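Local structure of response regulator receiver protein (Dyadobacter fermentans, 4XLT) at residues I8-S12 with L59-M63. The protein probably acts as a receiver-domain response regulator of two-component signalling, taking up a phosphoryl group on a conserved aspartate to switch its signalling state. Numbering follows the deposited sequence.
Sequences IVDDS and LDLQM
Lay the ends of two neighbouring parallel strands side by side: Val9 pairs with Leu59, CA to CA 4.9 Å, and Asp60 N donates to Val9 O at 2.9 Å and a near-straight 159°. Val9 (chi1 t) and Leu59 (t, p) project from the same sheet face, Val9 CB meeting Leu59 CD1 at 3.7 Å. Asp10, still extended (-149/132), and Asp11, where the chain bends (-75/-20), follow the first strand; Asp60 ends the second, and the three carboxylates converge. This is the acidic pocket of a CheY-like receiver domain, which in relatives binds the Mg2+ needed for phosphorylation; Asp60 is the predicted phosphorylation site, unmodified here. Asp10 and Asp60, both chi1 t, hold OD2 and OD1 3.9 Å apart, and Lys115 salt-bridges both oxygens. Asp11, chi1 p, sets OD1 3.5 Å from Asp60 OD2, again like charges. Asp10 OD1 also accepts from Ser12 N (2.8 Å), an Asx turn; Ser12, N-cap of helix 13-25, accepts on OG from Asp15 N. After Asp60 an inverse gamma turn centred on Gln62, closed by a weak Met63 N to Leu61 O bond (2.8 Å), leads to selenomethionine Met63, extended (t, t, t) though poorly ordered: its CE sits 3.4 Å from Asp11 N and 3.7 Å from Val9 CG1.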
loop_
_atom_site.group_PDB
_atom_site.type_symbol
_atom_site.label_atom_id
_atom_site.label_comp_id
_atom_site.label_asym_id
_atom_site.label_seq_id
_atom_site.Cartn_x
_atom_site.Cartn_y
_atom_site.Cartn_z
ATOM N N ILE A 8 -9.258 1.079 20.001
ATOM C CA ILE A 8 -10.660 0.697 19.913
ATOM C C ILE A 8 -11.506 1.917 19.579
ATOM O O ILE A 8 -11.361 2.973 20.196
ATOM C CB ILE A 8 -11.164 0.057 21.221
ATOM C CG1 ILE A 8 -10.174 -0.998 21.715
ATOM C CG2 ILE A 8 -12.539 -0.560 21.017
ATOM C CD1 ILE A 8 -10.527 -1.584 23.072
ATOM N N VAL A 9 -12.375 1.766 18.584
ATOM C CA VAL A 9 -13.275 2.834 18.160
ATOM C C VAL A 9 -14.715 2.347 18.255
ATOM O O VAL A 9 -15.157 1.540 17.438
ATOM C CB VAL A 9 -12.981 3.296 16.717
ATOM C CG1 VAL A 9 -13.815 4.522 16.374
ATOM C CG2 VAL A 9 -11.499 3.590 16.542
ATOM N N ASP A 10 -15.441 2.834 19.256
ATOM C CA ASP A 10 -16.805 2.377 19.511
ATOM C C ASP A 10 -17.645 3.498 20.125
ATOM O O ASP A 10 -17.216 4.161 21.068
ATOM C CB ASP A 10 -16.788 1.150 20.432
ATOM C CG ASP A 10 -18.087 0.350 20.388
ATOM O OD1 ASP A 10 -19.175 0.948 20.238
ATOM O OD2 ASP A 10 -18.014 -0.890 20.511
ATOM N N ASP A 11 -18.844 3.706 19.587
ATOM C CA ASP A 11 -19.732 4.748 20.096
ATOM C C ASP A 11 -20.370 4.326 21.415
ATOM O O ASP A 11 -20.861 5.165 22.173
ATOM C CB ASP A 11 -20.820 5.081 19.074
ATOM C CG ASP A 11 -21.753 3.914 18.819
ATOM O OD1 ASP A 11 -21.268 2.765 18.762
ATOM O OD2 ASP A 11 -22.973 4.147 18.682
ATOM N N SER A 12 -20.369 3.021 21.680
ATOM C CA SER A 12 -20.886 2.495 22.937
ATOM C C SER A 12 -19.827 2.577 24.028
ATOM O O SER A 12 -18.811 1.883 23.975
ATOM C CB SER A 12 -21.354 1.049 22.771
ATOM O OG SER A 12 -21.631 0.468 24.032
ATOM N N LEU A 59 -12.770 -1.555 15.108
ATOM C CA LEU A 59 -13.761 -0.565 14.719
ATOM C C LEU A 59 -15.171 -1.141 14.774
ATOM O O LEU A 59 -15.448 -2.181 14.178
ATOM C CB LEU A 59 -13.451 -0.047 13.315
ATOM C CG LEU A 59 -14.454 0.926 12.702
ATOM C CD1 LEU A 59 -14.427 2.252 13.439
ATOM C CD2 LEU A 59 -14.163 1.113 11.224
ATOM N N ASP A 60 -16.062 -0.470 15.497
ATOM C CA ASP A 60 -17.437 -0.940 15.596
ATOM C C ASP A 60 -18.200 -0.660 14.307
ATOM O O ASP A 60 -18.020 0.383 13.679
ATOM C CB ASP A 60 -18.154 -0.295 16.782
ATOM C CG ASP A 60 -19.621 -0.677 16.849
ATOM O OD1 ASP A 60 -19.925 -1.833 17.211
ATOM O OD2 ASP A 60 -20.471 0.182 16.533
ATOM N N LEU A 61 -19.054 -1.603 13.923
ATOM C CA LEU A 61 -19.829 -1.499 12.691
ATOM C C LEU A 61 -20.958 -0.470 12.784
ATOM O O LEU A 61 -20.931 0.555 12.104
ATOM C CB LEU A 61 -20.400 -2.867 12.318
ATOM C CG LEU A 61 -21.137 -2.934 10.982
ATOM C CD1 LEU A 61 -20.228 -2.449 9.869
ATOM C CD2 LEU A 61 -21.618 -4.349 10.710
ATOM N N GLN A 62 -21.954 -0.748 13.621
ATOM C CA GLN A 62 -23.094 0.155 13.774
ATOM C C GLN A 62 -22.719 1.392 14.583
ATOM O O GLN A 62 -22.969 1.460 15.787
ATOM C CB GLN A 62 -24.276 -0.559 14.438
ATOM C CG GLN A 62 -25.040 -1.500 13.518
ATOM C CD GLN A 62 -24.335 -2.825 13.323
ATOM O OE1 GLN A 62 -23.589 -3.279 14.192
ATOM N NE2 GLN A 62 -24.566 -3.456 12.176
HETATM N N MSE A 63 -22.124 2.369 13.906
HETATM C CA MSE A 63 -21.694 3.601 14.551
HETATM C C MSE A 63 -22.341 4.816 13.888
HETATM O O MSE A 63 -21.850 5.941 13.996
HETATM C CB MSE A 63 -20.169 3.713 14.506
HETATM C CG MSE A 63 -19.573 4.525 15.639
HETATM SE SE MSE A 63 -17.630 4.545 15.585
HETATM C CE MSE A 63 -17.306 5.606 17.185
#